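Local coordinates for FrnE protein (Deinococcus radiodurans, PDB 5CO3) that probably acts as a cytoplasmic thiol-disulfide oxidoreductase of the DsbA-like, thioredoxin-fold FrnE family, at residues V143-L146 / D147-Q150; G157-A160 / G161-R164; Q217-A220 / E221-A225. All blocks are in the same frame, centred on the assembly; numbering follows the deposited sequence. Where two conformers were deposited one is given.

How the interactions relate
Two helix starts and one helix end make up this set, taken in order along the chain. Interactions 1 and 2 cap the N-termini of consecutive helices, 146-156 and 160-169, each through an aspartate; their centres are 12 Å apart, and they touch where Arg164 NH1 meets Asp147 OD1 in a salt bridge of 2.8 Å. Both belong to a helical part of the DsbA-like thioredoxin domain. Interaction 3 closes helix 208-222, beside strands 12-18 and 200-203 of the mixed sheet, its centre 43 Å from that of interaction 1 and 41 Å from that of interaction 2. Side-chain bonds thus secure helix ends in well-separated parts of one chain: aspartate caps at two starts, a histidine at one end.

Interaction 1: V143-L146 / D147-Q150; sequences VNDL and DTLQ
Asp145 takes the N-cap position of helix 146-156 and accepts from Thr148 through its side chain, an aspartate cap of the first turn. Two donors of Thr148 share one carboxylate oxygen: the backbone N lies 3.1 Å from Asp145 OD2, and the hydroxyl OG1 gives its proton to the same OD2 at 2.9 Å. Both arrive on the anti side of that oxygen, the amide 33° out of the carboxylate plane and the hydroxyl closer to it. With CG anti to the backbone N (chi1 180°), the carboxylate reaches forward over the turn and the two side chains cross at about a right angle. Were Asp145 replaced by an alanine, the Thr148 amide would probably lose its capping acceptor and the threonine hydroxyl would be freer to turn.

The main chain continues the pattern, with Leu149 N bonded to Asp145 O and Gln150 N to Leu146 O. Among charged groups, Asp147 turns its carboxylate to Arg164 of the next helix, which also binds Gln150 OE1.

Apolar contact lies on the inner side, where Leu149 CD2 stands 4.3 Å from Val143 CB and Leu132 of helix 125-137 touches both residues. The two methyls of Leu149 also lie against the carbonyl oxygen of Val143. Water completes the cap: it donates to Asp145 OD1 at 2.8 Å and accepts from Asp147 N at 3.0 Å.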
ATOM      1  N   VAL A 143      -3.486 -15.203   3.278  1.00 20.11           N
ATOM      2  CA  VAL A 143      -3.690 -14.068   4.189  1.00 22.55           C
ATOM      3  C   VAL A 143      -5.159 -13.867   4.639  1.00 22.43           C
ATOM      4  O   VAL A 143      -5.491 -12.885   5.302  1.00 24.01           O
ATOM      5  CB  VAL A 143      -3.147 -12.767   3.561  1.00 20.78           C
ATOM      6  CG1 VAL A 143      -1.657 -12.942   3.222  1.00 23.46           C
ATOM      7  CG2 VAL A 143      -3.960 -12.368   2.332  1.00 22.69           C
ATOM      8  N   ASN A 144      -6.039 -14.800   4.268  1.00 23.28           N
ATOM      9  CA  ASN A 144      -7.395 -14.832   4.821  1.00 23.56           C
ATOM     10  C   ASN A 144      -7.450 -15.721   6.057  1.00 23.14           C
ATOM     11  O   ASN A 144      -8.417 -15.705   6.801  1.00 28.71           O
ATOM     12  CB  ASN A 144      -8.392 -15.347   3.774  1.00 23.73           C
ATOM     13  CG  ASN A 144      -9.801 -15.505   4.331  1.00 24.79           C
ATOM     14  OD1 ASN A 144     -10.276 -16.617   4.590  1.00 31.60           O
ATOM     15  ND2 ASN A 144     -10.470 -14.386   4.531  1.00 25.31           N
ATOM     16  N   ASP A 145      -6.398 -16.507   6.261  1.00 24.33           N
ATOM     17  CA  ASP A 145      -6.376 -17.496   7.340  1.00 25.89           C
ATOM     18  C   ASP A 145      -5.933 -16.891   8.681  1.00 25.49           C
ATOM     19  O   ASP A 145      -4.886 -16.253   8.756  1.00 23.23           O
ATOM     20  CB  ASP A 145      -5.460 -18.654   6.954  1.00 27.89           C
ATOM     21  CG  ASP A 145      -5.390 -19.718   8.028  1.00 28.78           C
ATOM     22  OD1 ASP A 145      -6.399 -20.423   8.233  1.00 30.61           O
ATOM     23  OD2 ASP A 145      -4.321 -19.850   8.659  1.00 30.39           O
ATOM     24  N   LEU A 146      -6.721 -17.098   9.739  1.00 26.36           N
ATOM     25  CA  LEU A 146      -6.437 -16.424  11.016  1.00 28.98           C
ATOM     26  C   LEU A 146      -5.114 -16.869  11.658  1.00 31.88           C
ATOM     27  O   LEU A 146      -4.364 -16.033  12.168  1.00 27.78           O
ATOM     28  CB  LEU A 146      -7.590 -16.620  11.997  1.00 31.64           C
ATOM     29  CG  LEU A 146      -8.841 -15.811  11.649  1.00 34.05           C
ATOM     30  CD1 LEU A 146     -10.014 -16.185  12.556  1.00 42.42           C
ATOM     31  CD2 LEU A 146      -8.541 -14.326  11.737  1.00 36.76           C
ATOM     32  N   ASP A 147      -4.835 -18.168  11.647  1.00 28.10           N
ATOM     33  CA  ASP A 147      -3.549 -18.686  12.127  1.00 31.36           C
ATOM     34  C   ASP A 147      -2.397 -17.951  11.444  1.00 28.64           C
ATOM     35  O   ASP A 147      -1.471 -17.461  12.090  1.00 28.92           O
ATOM     36  CB  ASP A 147      -3.421 -20.184  11.838  1.00 34.63           C
ATOM     37  CG  ASP A 147      -3.990 -21.062  12.938  1.00 38.57           C
ATOM     38  OD1 ASP A 147      -4.890 -20.632  13.700  1.00 34.27           O
ATOM     39  OD2 ASP A 147      -3.522 -22.213  13.018  1.00 43.67           O
ATOM     40  N   THR A 148      -2.473 -17.899  10.123  1.00 26.68           N
ATOM     41  CA  THR A 148      -1.451 -17.248   9.318  1.00 23.59           C
ATOM     42  C   THR A 148      -1.295 -15.784   9.712  1.00 25.13           C
ATOM     43  O   THR A 148      -0.171 -15.320   9.923  1.00 23.84           O
ATOM     44  CB  THR A 148      -1.791 -17.372   7.831  1.00 22.29           C
ATOM     45  OG1 THR A 148      -1.880 -18.764   7.494  1.00 24.40           O
ATOM     46  CG2 THR A 148      -0.713 -16.717   6.979  1.00 21.73           C
ATOM     47  N   LEU A 149      -2.411 -15.065   9.838  1.00 25.14           N
ATOM     48  CA  LEU A 149      -2.357 -13.643  10.178  1.00 28.10           C
ATOM     49  C   LEU A 149      -1.765 -13.405  11.572  1.00 25.47           C
ATOM     50  O   LEU A 149      -0.986 -12.463  11.773  1.00 27.32           O
ATOM     51  CB  LEU A 149      -3.752 -13.012  10.080  1.00 26.09           C
ATOM     52  CG  LEU A 149      -4.294 -12.864   8.658  1.00 22.43           C
ATOM     53  CD1 LEU A 149      -5.720 -12.348   8.660  1.00 29.29           C
ATOM     54  CD2 LEU A 149      -3.386 -11.921   7.821  1.00 19.98           C
ATOM     55  N   GLN A 150      -2.113 -14.271  12.523  1.00 26.47           N
ATOM     56  CA  GLN A 150      -1.588 -14.157  13.879  1.00 26.31           C
ATOM     57  C   GLN A 150      -0.076 -14.359  13.872  1.00 28.44           C
ATOM     58  O   GLN A 150       0.657 -13.613  14.522  1.00 30.32           O
ATOM     59  CB  GLN A 150      -2.248 -15.168  14.825  1.00 27.35           C
ATOM     60  CG  GLN A 150      -1.664 -15.119  16.231  1.00 27.85           C
ATOM     61  CD  GLN A 150      -2.309 -16.112  17.181  1.00 35.31           C
ATOM     62  OE1 GLN A 150      -2.597 -17.243  16.820  1.00 39.15           O
ATOM     63  NE2 GLN A 150      -2.543 -15.678  18.399  1.00 37.96           N
TER
HETATM   64  O   HOH W   1      -6.844 -20.241  10.970  1.00 32.24           O

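Interaction 2: G157-A160 / G161-R164; sequences GLDA and GAAR
Asp159 reaches Ala162 with its carboxylate, and this bond supplies an acceptor for an amide of the first turn of helix 160-169, where no preceding turn can offer a carbonyl. Ala162 N lies 3.0 Å from Asp159 OD1, and its N-H points at the oxygen at 164°. The donor nevertheless comes from well above the carboxylate plane, 59° out of it, so the group presents a face to the helix start. The side-chain torsion explains the reach: CG stands opposite the backbone N (chi1 -173°), which carries the carboxylate forward along the chain. Gly161 N is also near, 3.2 Å from the same OD1. The methyl of Ala162 rests against the carboxylate, its CB 3.5 Å from Asp159 CG.

Further along, the main chain serves itself. Ala163 N finds Asp159 O at 2.9 Å, and Arg164 N finds Ala160 O at 3.1 Å, the latter donor tilted from the carbonyl plane. Ala160 O has a second, weak donor in Gln150 NE2 of the preceding helix. In the conformer given, the guanidinium of Arg164 turns back to Asp147 and Gln150 of that helix, with a long, weak ion pair from NE to Glu168. Tyr118 of helix 110-121 touches Asp159, Ala162 and Ala163.

Just upstream, Gly157 ends helix 146-156 with positive phi in a Schellman motif. A Schellman ending followed two residues later by an aspartate N-cap is a compact way to join consecutive helices, here 146-156 and 160-169 of the DsbA-like domain.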
ATOM      1  N   GLY A 157       6.380  -8.325  15.503  1.00 33.57           N
ATOM      2  CA  GLY A 157       6.671  -7.898  16.857  1.00 34.62           C
ATOM      3  C   GLY A 157       5.453  -7.404  17.615  1.00 39.97           C
ATOM      4  O   GLY A 157       5.566  -6.778  18.667  1.00 41.32           O
ATOM      5  N   LEU A 158       4.276  -7.687  17.074  1.00 37.21           N
ATOM      6  CA  LEU A 158       3.031  -7.314  17.723  1.00 37.44           C
ATOM      7  C   LEU A 158       2.642  -8.326  18.798  1.00 35.25           C
ATOM      8  O   LEU A 158       3.185  -9.429  18.862  1.00 37.44           O
ATOM      9  CB  LEU A 158       1.908  -7.195  16.689  1.00 40.43           C
ATOM     10  CG  LEU A 158       2.182  -6.219  15.542  1.00 37.07           C
ATOM     11  CD1 LEU A 158       1.078  -6.287  14.489  1.00 38.15           C
ATOM     12  CD2 LEU A 158       2.359  -4.790  16.055  1.00 43.71           C
ATOM     13  N   ASP A 159       1.712  -7.921  19.654  1.00 38.57           N
ATOM     14  CA  ASP A 159       1.055  -8.836  20.575  1.00 40.32           C
ATOM     15  C   ASP A 159       0.170  -9.791  19.777  1.00 41.12           C
ATOM     16  O   ASP A 159      -0.924  -9.416  19.353  1.00 36.96           O
ATOM     17  CB  ASP A 159       0.233  -8.050  21.593  1.00 39.99           C
ATOM     18  CG  ASP A 159      -0.358  -8.927  22.692  1.00 45.27           C
ATOM     19  OD1 ASP A 159      -0.753 -10.087  22.442  1.00 45.24           O
ATOM     20  OD2 ASP A 159      -0.441  -8.430  23.830  1.00 48.11           O
ATOM     21  N   ALA A 160       0.633 -11.024  19.582  1.00 39.25           N
ATOM     22  CA  ALA A 160      -0.042 -11.943  18.670  1.00 37.63           C
ATOM     23  C   ALA A 160      -1.423 -12.345  19.189  1.00 37.05           C
ATOM     24  O   ALA A 160      -2.369 -12.481  18.406  1.00 36.52           O
ATOM     25  CB  ALA A 160       0.818 -13.180  18.416  1.00 46.82           C
ATOM     26  N   GLY A 161      -1.541 -12.530  20.498  1.00 40.31           N
ATOM     27  CA  GLY A 161      -2.831 -12.824  21.088  1.00 41.05           C
ATOM     28  C   GLY A 161      -3.813 -11.691  20.859  1.00 40.21           C
ATOM     29  O   GLY A 161      -4.945 -11.916  20.441  1.00 38.24           O
ATOM     30  N   ALA A 162      -3.364 -10.464  21.107  1.00 39.30           N
ATOM     31  CA  ALA A 162      -4.221  -9.285  20.978  1.00 43.73           C
ATOM     32  C   ALA A 162      -4.617  -9.027  19.527  1.00 37.07           C
ATOM     33  O   ALA A 162      -5.764  -8.676  19.244  1.00 40.73           O
ATOM     34  CB  ALA A 162      -3.527  -8.055  21.568  1.00 41.55           C
ATOM     35  N   ALA A 163      -3.671  -9.206  18.612  1.00 34.41           N
ATOM     36  CA  ALA A 163      -3.950  -9.043  17.186  1.00 31.79           C
ATOM     37  C   ALA A 163      -5.051  -9.987  16.729  1.00 35.38           C
ATOM     38  O   ALA A 163      -6.014  -9.571  16.069  1.00 30.94           O
ATOM     39  CB  ALA A 163      -2.688  -9.276  16.354  1.00 35.26           C
ATOM     40  N   ARG A 164      -4.901 -11.259  17.079  1.00 33.03           N
ATOM     41  CA  ARG A 164      -5.903 -12.252  16.709  0.80 38.59           C
ATOM     42  C   ARG A 164      -7.258 -11.929  17.328  1.00 38.81           C
ATOM     43  O   ARG A 164      -8.299 -12.066  16.671  1.00 35.05           O
ATOM     44  CB  ARG A 164      -5.446 -13.649  17.116  0.80 38.02           C
ATOM     45  CG  ARG A 164      -6.365 -14.726  16.581  0.80 40.14           C
ATOM     46  CD  ARG A 164      -5.748 -16.096  16.681  0.80 46.38           C
ATOM     47  NE  ARG A 164      -6.606 -17.073  16.016  0.80 44.03           N
ATOM     48  CZ  ARG A 164      -6.159 -18.145  15.383  0.80 42.84           C
ATOM     49  NH1 ARG A 164      -4.860 -18.385  15.331  0.80 33.61           N
ATOM     50  NH2 ARG A 164      -7.017 -18.984  14.814  0.80 39.11           N
TER

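Interaction 3: Q217-A220 / E221-A225; sequences QVWA and EQHPA
Glu221 meets Gln217 one helical turn back, through both backbone and side chain, near the C-terminal end of helix 208-222. Its N donates to Gln217 O at 3.0 Å, the ordinary helical bond, while Gln217 NE2 reaches Glu221 OE2 at 3.2 Å. The two side chains run side by side, pointing the same way; the acceptor lies almost in the amide plane of Gln217, although amide and carboxylate are turned 46° against each other. The carboxylate is also held from the sheet side, OE2 by the hydroxyl of Tyr200 and OE1 by a salt bridge to Lys199.

Gln222, the last helical residue, donates its N to Val218 O at 3.1 Å and, weakly, to Trp219 O. Its chain lies alongside Val218, and both side chains touch Ile12 of strand 12-18.

His223 leaves helical geometry and folds back on Trp219. Its imidazole stacks face to face on the six-membered ring of the indole, with centroids 3.6 Å apart and planes inclined by 15°; CE1 lies over the indole face, displaced toward its rim. With CG anti to the carbonyl carbon (chi1 -58°), the ring also brings ND1 to Trp219 O, a bond of 2.9 Å in the carbonyl plane and on a lone pair. Weaker bonds run from His223 N to Trp219 O and Ala220 O.

Pro224, which has no amide hydrogen to offer, places CD 4.0 Å from Ala220 O as the chain departs.

The chemistry is consistent with an imidazole whose rotation is restrained: ND1 donates to Trp219 O from slightly out of the ring plane, while the stack holds the ring against the indole at the helix end.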
ATOM      1  N   GLN A 217       8.568  18.713  -5.042  1.00 46.40           N
ATOM      2  CA  GLN A 217       7.675  19.798  -5.421  1.00 49.01           C
ATOM      3  C   GLN A 217       6.850  20.230  -4.216  1.00 50.28           C
ATOM      4  O   GLN A 217       6.679  21.418  -3.963  1.00 52.36           O
ATOM      5  CB  GLN A 217       6.758  19.383  -6.573  1.00 57.36           C
ATOM      6  CG  GLN A 217       5.687  20.415  -6.906  1.00 67.21           C
ATOM      7  CD  GLN A 217       4.929  20.097  -8.183  1.00 70.39           C
ATOM      8  OE1 GLN A 217       5.390  19.316  -9.018  1.00 69.46           O
ATOM      9  NE2 GLN A 217       3.760  20.705  -8.341  1.00 66.96           N
ATOM     10  N   VAL A 218       6.350  19.256  -3.464  1.00 45.00           N
ATOM     11  CA  VAL A 218       5.525  19.568  -2.306  1.00 45.03           C
ATOM     12  C   VAL A 218       6.329  20.309  -1.246  1.00 44.59           C
ATOM     13  O   VAL A 218       5.864  21.316  -0.715  1.00 47.75           O
ATOM     14  CB  VAL A 218       4.904  18.302  -1.695  1.00 46.48           C
ATOM     15  CG1 VAL A 218       4.248  18.623  -0.360  1.00 46.83           C
ATOM     16  CG2 VAL A 218       3.902  17.707  -2.657  1.00 49.11           C
ATOM     17  N   TRP A 219       7.539  19.838  -0.953  1.00 42.59           N
ATOM     18  CA  TRP A 219       8.400  20.535   0.010  1.00 41.60           C
ATOM     19  C   TRP A 219       8.663  21.978  -0.422  1.00 53.92           C
ATOM     20  O   TRP A 219       8.605  22.910   0.389  1.00 52.49           O
ATOM     21  CB  TRP A 219       9.732  19.803   0.189  1.00 40.45           C
ATOM     22  CG  TRP A 219      10.618  20.468   1.191  1.00 41.94           C
ATOM     23  CD1 TRP A 219      11.613  21.370   0.936  1.00 44.10           C
ATOM     24  CD2 TRP A 219      10.581  20.305   2.613  1.00 47.92           C
ATOM     25  NE1 TRP A 219      12.199  21.769   2.109  1.00 46.67           N
ATOM     26  CE2 TRP A 219      11.581  21.135   3.155  1.00 46.12           C
ATOM     27  CE3 TRP A 219       9.801  19.534   3.480  1.00 51.94           C
ATOM     28  CZ2 TRP A 219      11.827  21.216   4.522  1.00 51.62           C
ATOM     29  CZ3 TRP A 219      10.041  19.615   4.839  1.00 53.24           C
ATOM     30  CH2 TRP A 219      11.049  20.448   5.348  1.00 51.65           C
ATOM     31  N   ALA A 220       8.946  22.151  -1.707  1.00 46.35           N
ATOM     32  CA  ALA A 220       9.232  23.467  -2.261  1.00 49.59           C
ATOM     33  C   ALA A 220       8.050  24.408  -2.062  1.00 52.62           C
ATOM     34  O   ALA A 220       8.225  25.569  -1.691  1.00 59.00           O
ATOM     35  CB  ALA A 220       9.573  23.352  -3.728  1.00 50.74           C
ATOM     36  N   GLU A 221       6.846  23.898  -2.297  1.00 54.67           N
ATOM     37  CA  GLU A 221       5.647  24.716  -2.164  1.00 56.00           C
ATOM     38  C   GLU A 221       5.375  25.091  -0.711  1.00 55.50           C
ATOM     39  O   GLU A 221       4.806  26.145  -0.431  1.00 58.24           O
ATOM     40  CB  GLU A 221       4.444  23.996  -2.759  1.00 61.48           C
ATOM     41  CG  GLU A 221       4.536  23.833  -4.259  1.00 70.07           C
ATOM     42  CD  GLU A 221       3.291  23.214  -4.852  1.00 71.56           C
ATOM     43  OE1 GLU A 221       2.265  23.138  -4.144  1.00 70.73           O
ATOM     44  OE2 GLU A 221       3.340  22.805  -6.030  1.00 75.34           O
ATOM     45  N   GLN A 222       5.793  24.237   0.214  1.00 53.53           N
ATOM     46  CA  GLN A 222       5.572  24.504   1.627  1.00 53.57           C
ATOM     47  C   GLN A 222       6.694  25.351   2.213  1.00 55.58           C
ATOM     48  O   GLN A 222       6.571  25.881   3.320  1.00 59.21           O
ATOM     49  CB  GLN A 222       5.425  23.187   2.389  1.00 55.07           C
ATOM     50  CG  GLN A 222       4.263  22.351   1.883  1.00 62.58           C
ATOM     51  CD  GLN A 222       3.986  21.142   2.746  1.00 69.59           C
ATOM     52  OE1 GLN A 222       4.755  20.823   3.654  1.00 69.43           O
ATOM     53  NE2 GLN A 222       2.877  20.461   2.471  1.00 73.72           N
ATOM     54  N   HIS A 223       7.780  25.491   1.456  1.00 57.41           N
ATOM     55  CA  HIS A 223       8.917  26.300   1.880  1.00 57.32           C
ATOM     56  C   HIS A 223       9.387  27.247   0.790  1.00 58.63           C
ATOM     57  O   HIS A 223      10.526  27.148   0.336  1.00 62.33           O
ATOM     58  CB  HIS A 223      10.081  25.404   2.302  1.00 61.61           C
ATOM     59  CG  HIS A 223       9.740  24.458   3.407  1.00 63.79           C
ATOM     60  ND1 HIS A 223       8.843  23.423   3.250  1.00 65.46           N
ATOM     61  CD2 HIS A 223      10.173  24.391   4.686  1.00 66.17           C
ATOM     62  CE1 HIS A 223       8.737  22.760   4.388  1.00 67.71           C
ATOM     63  NE2 HIS A 223       9.533  23.326   5.275  1.00 67.31           N
ATOM     64  N   PRO A 224       8.518  28.178   0.365  1.00 55.22           N
ATOM     65  CA  PRO A 224       8.925  29.077  -0.716  1.00 55.53           C
ATOM     66  C   PRO A 224      10.018  30.037  -0.271  1.00 56.85           C
ATOM     67  O   PRO A 224      10.208  30.243   0.929  1.00 49.80           O
ATOM     68  CB  PRO A 224       7.639  29.833  -1.045  1.00 54.74           C
ATOM     69  CG  PRO A 224       6.887  29.839   0.239  1.00 49.25           C
ATOM     70  CD  PRO A 224       7.181  28.510   0.888  1.00 53.14           C
ATOM     71  N   ALA A 225      10.735  30.604  -1.233  1.00 58.78           N
ATOM     72  CA  ALA A 225      11.742  31.612  -0.941  1.00 58.82           C
ATOM     73  C   ALA A 225      11.103  32.798  -0.234  1.00 55.81           C
ATOM     74  O   ALA A 225      10.019  33.237  -0.612  1.00 56.62           O
ATOM     75  CB  ALA A 225      12.432  32.063  -2.221  1.00 60.00           C
TER